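Local coordinates for Cag pathogenicity island protein (Cag10) (Helicobacter pylori 26695, PDB 6IQT) that probably serves as the VirB8-like inner-membrane assembly component of the Cag type IV secretion system, and binds other copies of itself, at residues A[25-28]-A[29-32]; A[68-71]-A[72-76]. One frame throughout, in Å; residues are numbered along the deposited sequence.

Contact 1: A[25-28]-A[29-32]; sequences VNSE and AVVD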
ATOM      1  N   VAL A  25     -14.138  18.512  13.009  1.00 28.53           N
ATOM      2  CA  VAL A  25     -13.506  18.246  14.292  1.00 28.45           C
ATOM      3  C   VAL A  25     -12.233  17.470  13.979  1.00 31.56           C
ATOM      4  O   VAL A  25     -12.297  16.371  13.411  1.00 31.58           O
ATOM      5  CB  VAL A  25     -14.421  17.454  15.239  1.00 28.38           C
ATOM      6  CG1 VAL A  25     -13.675  17.113  16.526  1.00 27.77           C
ATOM      7  CG2 VAL A  25     -15.662  18.264  15.566  1.00 28.78           C
ATOM      8  N   ASN A  26     -11.083  18.049  14.318  1.00 25.40           N
ATOM      9  CA  ASN A  26      -9.781  17.482  13.964  1.00 27.09           C
ATOM     10  C   ASN A  26      -9.089  17.057  15.258  1.00 29.68           C
ATOM     11  O   ASN A  26      -8.497  17.884  15.959  1.00 30.52           O
ATOM     12  CB  ASN A  26      -8.950  18.496  13.177  1.00 26.22           C
ATOM     13  CG  ASN A  26      -7.680  17.901  12.599  1.00 37.38           C
ATOM     14  OD1 ASN A  26      -7.258  16.804  12.968  1.00 31.03           O
ATOM     15  ND2 ASN A  26      -7.069  18.624  11.670  1.00 47.46           N
ATOM     16  N   SER A  27      -9.194  15.773  15.588  1.00 26.25           N
ATOM     17  CA  SER A  27      -8.583  15.239  16.796  1.00 22.65           C
ATOM     18  C   SER A  27      -8.155  13.805  16.535  1.00 29.48           C
ATOM     19  O   SER A  27      -8.699  13.127  15.653  1.00 22.89           O
ATOM     20  CB  SER A  27      -9.538  15.268  17.991  1.00 27.05           C
ATOM     21  OG  SER A  27     -10.582  14.327  17.792  1.00 29.91           O
ATOM     22  N   GLU A  28      -7.136  13.372  17.276  1.00 27.47           N
ATOM     23  CA  GLU A  28      -6.882  11.950  17.468  1.00 37.28           C
ATOM     24  C   GLU A  28      -7.960  11.441  18.405  1.00 55.76           C
ATOM     25  O   GLU A  28      -7.933  11.717  19.612  1.00 78.51           O
ATOM     26  CB  GLU A  28      -5.513  11.690  18.087  1.00 36.91           C
ATOM     27  CG  GLU A  28      -4.308  12.292  17.410  1.00 39.17           C
ATOM     28  CD  GLU A  28      -3.067  12.131  18.283  1.00 49.62           C
ATOM     29  OE1 GLU A  28      -3.149  11.373  19.275  1.00 55.68           O
ATOM     30  OE2 GLU A  28      -2.016  12.739  17.984  1.00 49.35           O
ATOM     31  N   ALA A  29      -8.900  10.721  17.832  1.00 39.45           N
ATOM     32  CA  ALA A  29     -10.109  10.153  18.404  1.00 30.35           C
ATOM     33  C   ALA A  29     -11.015  10.124  17.188  1.00 24.33           C
ATOM     34  O   ALA A  29     -11.428   9.053  16.740  1.00 26.20           O
ATOM     35  CB  ALA A  29     -10.731  10.955  19.562  1.00 34.34           C
ATOM     36  N   VAL A  30     -11.251  11.304  16.602  1.00 22.91           N
ATOM     37  CA  VAL A  30     -12.087  11.380  15.403  1.00 27.83           C
ATOM     38  C   VAL A  30     -11.363  10.753  14.215  1.00 22.39           C
ATOM     39  O   VAL A  30     -11.953   9.988  13.446  1.00 22.23           O
ATOM     40  CB  VAL A  30     -12.496  12.842  15.115  1.00 24.84           C
ATOM     41  CG1 VAL A  30     -13.085  12.971  13.719  1.00 29.30           C
ATOM     42  CG2 VAL A  30     -13.502  13.326  16.141  1.00 25.90           C
ATOM     43  N   VAL A  31     -10.074  11.060  14.054  1.00 20.82           N
ATOM     44  CA  VAL A  31      -9.300  10.463  12.967  1.00 24.45           C
ATOM     45  C   VAL A  31      -9.300   8.946  13.101  1.00 19.62           C
ATOM     46  O   VAL A  31      -9.526   8.212  12.128  1.00 23.08           O
ATOM     47  CB  VAL A  31      -7.864  11.032  12.949  1.00 23.36           C
ATOM     48  CG1 VAL A  31      -6.930  10.150  12.108  1.00 23.22           C
ATOM     49  CG2 VAL A  31      -7.858  12.453  12.388  1.00 20.77           C
ATOM     50  N   ASP A  32      -9.052   8.457  14.315  1.00 20.55           N
ATOM     51  CA  ASP A  32      -8.939   7.018  14.521  1.00 25.13           C
ATOM     52  C   ASP A  32     -10.275   6.317  14.293  1.00 26.94           C
ATOM     53  O   ASP A  32     -10.307   5.228  13.710  1.00 23.07           O
ATOM     54  CB  ASP A  32      -8.395   6.725  15.926  1.00 25.44           C
ATOM     55  CG  ASP A  32      -6.913   7.149  16.090  1.00 33.06           C
ATOM     56  OD1 ASP A  32      -6.288   7.636  15.129  1.00 31.27           O
ATOM     57  OD2 ASP A  32      -6.359   6.980  17.190  1.00 43.10           O
TER

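Contact 2: A[68-71]-A[72-76]; sequences QAMR and MFNEN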
ATOM      1  N   GLN A  68     -10.131   4.346  -7.209  1.00 31.18           N
ATOM      2  CA  GLN A  68      -9.325   3.270  -6.645  1.00 24.60           C
ATOM      3  C   GLN A  68     -10.075   2.524  -5.541  1.00 28.54           C
ATOM      4  O   GLN A  68      -9.991   1.290  -5.445  1.00 30.22           O
ATOM      5  CB  GLN A  68      -8.002   3.848  -6.134  1.00 27.58           C
ATOM      6  CG  GLN A  68      -7.106   2.843  -5.447  1.00 34.04           C
ATOM      7  CD  GLN A  68      -6.617   1.759  -6.377  1.00 38.64           C
ATOM      8  OE1 GLN A  68      -6.698   1.880  -7.606  1.00 33.00           O
ATOM      9  NE2 GLN A  68      -6.118   0.682  -5.800  1.00 42.37           N
ATOM     10  N   ALA A  69     -10.819   3.244  -4.696  1.00 29.10           N
ATOM     11  CA  ALA A  69     -11.663   2.572  -3.714  1.00 31.16           C
ATOM     12  C   ALA A  69     -12.659   1.638  -4.395  1.00 25.44           C
ATOM     13  O   ALA A  69     -12.890   0.513  -3.931  1.00 27.89           O
ATOM     14  CB  ALA A  69     -12.394   3.606  -2.853  1.00 31.87           C
HETATM   15  N   MSE A  70     -13.237   2.074  -5.503  1.00 25.18           N
HETATM   16  CA  MSE A  70     -14.196   1.237  -6.227  1.00 28.49           C
HETATM   17  C   MSE A  70     -13.526  -0.020  -6.826  1.00 23.41           C
HETATM   18  O   MSE A  70     -14.118  -1.107  -6.827  1.00 30.60           O
HETATM   19  CB  MSE A  70     -14.890   2.053  -7.331  1.00 31.26           C
HETATM   20  CG  MSE A  70     -16.048   1.305  -7.973  1.00 44.30           C
HETATM   21 SE   MSE A  70     -17.460   0.952  -6.663  0.31 42.02          SE
HETATM   22  CE  MSE A  70     -18.995   1.488  -7.680  1.00 52.62           C
ATOM     23  N   ARG A  71     -12.287   0.118  -7.309  1.00 28.06           N
ATOM     24  CA  ARG A  71     -11.578  -1.056  -7.824  1.00 32.77           C
ATOM     25  C   ARG A  71     -11.346  -2.087  -6.726  1.00 31.86           C
ATOM     26  O   ARG A  71     -11.449  -3.299  -6.963  1.00 26.74           O
ATOM     27  CB  ARG A  71     -10.250  -0.648  -8.458  1.00 34.13           C
ATOM     28  CG  ARG A  71     -10.396   0.071  -9.781  1.00 42.69           C
ATOM     29  CD  ARG A  71      -9.026   0.406 -10.381  1.00 42.51           C
ATOM     30  NE  ARG A  71      -9.152   0.948 -11.730  1.00 43.36           N
ATOM     31  CZ  ARG A  71      -9.179   0.207 -12.834  1.00 35.47           C
ATOM     32  NH1 ARG A  71      -9.070  -1.111 -12.755  1.00 35.34           N
ATOM     33  NH2 ARG A  71      -9.311   0.787 -14.024  1.00 34.35           N
HETATM   34  N   MSE A  72     -11.046  -1.635  -5.510  1.00 24.39           N
HETATM   35  CA  MSE A  72     -10.826  -2.574  -4.422  1.00 25.49           C
HETATM   36  C   MSE A  72     -12.122  -3.213  -3.954  1.00 29.11           C
HETATM   37  O   MSE A  72     -12.160  -4.396  -3.600  1.00 30.74           O
HETATM   38  CB  MSE A  72     -10.129  -1.865  -3.259  1.00 30.77           C
HETATM   39  CG  MSE A  72      -8.814  -1.255  -3.674  1.00 34.74           C
HETATM   40 SE   MSE A  72      -7.964  -0.336  -2.213  0.39 32.88          SE
HETATM   41  CE  MSE A  72      -7.930  -1.819  -0.983  1.00 33.59           C
ATOM     42  N   PHE A  73     -13.178  -2.403  -3.931  1.00 27.81           N
ATOM     43  CA  PHE A  73     -14.512  -2.916  -3.640  1.00 30.46           C
ATOM     44  C   PHE A  73     -14.892  -4.019  -4.626  1.00 30.57           C
ATOM     45  O   PHE A  73     -15.336  -5.103  -4.226  1.00 29.58           O
ATOM     46  CB  PHE A  73     -15.499  -1.740  -3.683  1.00 32.19           C
ATOM     47  CG  PHE A  73     -16.950  -2.115  -3.492  1.00 34.93           C
ATOM     48  CD1 PHE A  73     -17.475  -2.301  -2.224  1.00 35.87           C
ATOM     49  CD2 PHE A  73     -17.803  -2.208  -4.582  1.00 40.74           C
ATOM     50  CE1 PHE A  73     -18.814  -2.614  -2.039  1.00 36.29           C
ATOM     51  CE2 PHE A  73     -19.146  -2.520  -4.407  1.00 43.61           C
ATOM     52  CZ  PHE A  73     -19.653  -2.726  -3.129  1.00 36.41           C
ATOM     53  N   ASN A  74     -14.695  -3.762  -5.926  1.00 27.20           N
ATOM     54  CA  ASN A  74     -15.072  -4.745  -6.947  1.00 33.10           C
ATOM     55  C   ASN A  74     -14.238  -6.017  -6.855  1.00 34.25           C
ATOM     56  O   ASN A  74     -14.741  -7.108  -7.156  1.00 34.91           O
ATOM     57  CB  ASN A  74     -14.942  -4.140  -8.348  1.00 25.89           C
ATOM     58  CG  ASN A  74     -16.053  -3.146  -8.664  1.00 36.02           C
ATOM     59  OD1 ASN A  74     -17.149  -3.219  -8.102  1.00 36.45           O
ATOM     60  ND2 ASN A  74     -15.770  -2.206  -9.549  1.00 38.93           N
ATOM     61  N   GLU A  75     -12.967  -5.904  -6.450  1.00 29.79           N
ATOM     62  CA  GLU A  75     -12.144  -7.098  -6.275  1.00 30.79           C
ATOM     63  C   GLU A  75     -12.680  -7.991  -5.151  1.00 34.78           C
ATOM     64  O   GLU A  75     -12.680  -9.225  -5.276  1.00 32.61           O
ATOM     65  CB  GLU A  75     -10.692  -6.687  -6.022  1.00 43.31           C
ATOM     66  CG  GLU A  75      -9.642  -7.767  -6.330  1.00 57.43           C
ATOM     67  CD  GLU A  75      -9.987  -8.636  -7.541  1.00 63.95           C
ATOM     68  OE1 GLU A  75      -9.913  -9.879  -7.416  1.00 63.55           O
ATOM     69  OE2 GLU A  75     -10.321  -8.085  -8.617  1.00 65.50           O
ATOM     70  N   ASN A  76     -13.165  -7.394  -4.051  1.00 30.77           N
ATOM     71  CA  ASN A  76     -13.793  -8.205  -3.003  1.00 27.33           C
ATOM     72  C   ASN A  76     -15.019  -8.949  -3.529  1.00 36.06           C
ATOM     73  O   ASN A  76     -15.254 -10.115  -3.176  1.00 34.30           O
ATOM     74  CB  ASN A  76     -14.215  -7.335  -1.808  1.00 39.58           C
ATOM     75  CG  ASN A  76     -13.037  -6.804  -0.993  1.00 45.97           C
ATOM     76  OD1 ASN A  76     -11.913  -7.294  -1.088  1.00 42.22           O
ATOM     77  ND2 ASN A  76     -13.308  -5.793  -0.175  1.00 40.19           N
TER

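Contact 1: A[25-28]-A[29-32]
Two torsions set up this junction: Ser-27 places OG between its own backbone N and carbonyl carbon (chi1 69°), facing the start of the helix, while Val-30 has CG1 anti to its backbone N (chi1 167°), which turns CG2 toward that hydroxyl and Val-25. The result fits an ST motif at the head of helix 30-43 in a VirB8 domain of the NTF2-like class, where a single serine engages two successive helical N-H groups. Its carbonyl does the firmer work: Val-31 N donates to Ser-27 O over 3.0 Å, nearly straight at 171°. The hydroxyl adds a weak bond, Val-30 N to Ser-27 OG at 3.3 Å. Amides in the first turn of a helix have no preceding turn to supply acceptors, and here the incoming loop supplies both. Ala-29, at the N-cap position, has no side-chain acceptor; the two bonds come from Ser-27, two residues earlier.

An apolar contact lies beside the two bonds. The side chains of Val-25 and Val-30 meet at about a right angle, methyl against methyl, with Val-25 CG1 3.8 Å from Val-30 CG2; Phe-152 touches both valines. Val-31 is the buried member and packs on Tyr-135 and Phe-137 of strand 125-137, whereas Asp-32 forms a salt bridge with Arg-96 of strand 84-98. These contacts place the first turn of the helix against the sheet. Even the gripped carbonyl has apolar company, since Val-31 CG2 lies 3.4 Å from Ser-27 O.

Contact 2: A[68-71]-A[72-76]
Met-72 and Gln-68 sit one turn apart on helix 66-80, and the long side chain of Met-72, a selenomethionine in this crystal, leans outward and part of the way back toward Gln-68, whose side chain it crosses at a slant. Its CB rests 3.7 Å from Ala-69 O. The next atom, CG, stands anti to the residue's own carbonyl carbon (chi1 -58°), a placement that carries it to 3.3 Å from Gln-68 O, with the Gln-68 amide nitrogen NE2 farther off. SE is slightly farther out, 4.2 Å from Gln-68 NE2, before a bend at chi3 (56°) turns the CE methyl away from the glutamine. The amide and the selenoether chain thus meet by van der Waals contact.

Other residues an i to i+3 or i+4 step apart make different pairs. Met-70, likewise a selenomethionine, and Phe-73 lie side by side and point the same way, giving a Met-aromatic contact: Met-70 SE is 3.8 Å from Phe-73 CD2, and the line from SE to the ring centroid runs 53° off the normal. Asn-74 crosses Met-70 instead, its ND2 3.9 Å from Met-70 CG. Regular i to i+4 backbone bonds hold this spacing, among them Phe-73 N to Ala-69 O at 2.9 Å.

The helix is packed by both subunits. Within the chain, Ala-69, Met-70 and Phe-73 touch helix 50-59, and Met-72 reaches Leu-42 and Phe-43 of helix 30-43. From the second subunit, Met-120 packs on Met-70 and Asn-74, the carbonyls of Thr-119 and Glu-121 bond to Arg-71 NH2, and strands 84-98 and 105-117 bring Arg-85 against Gln-68 and Pro-117 against Arg-71.

The two contacts illustrate the start of one helix and the middle of another in one NTF2-like domain. Contact 1 starts helix 30-43 from an incoming loop, and contact 2 lies within helix 66-80; their centres are about 26 Å apart, their nearest atoms about 16 Å, and they occupy opposite sides of the chain's centre. Helix 30-43 connects them indirectly, because its first turn belongs to contact 1 and its far end, at Leu-42 and Phe-43, packs against Met-72 of contact 2. Their settings in the assembly differ as well: four residues of 68-76 reach the second subunit, whereas no other chain of the assembly touches residues 25-32.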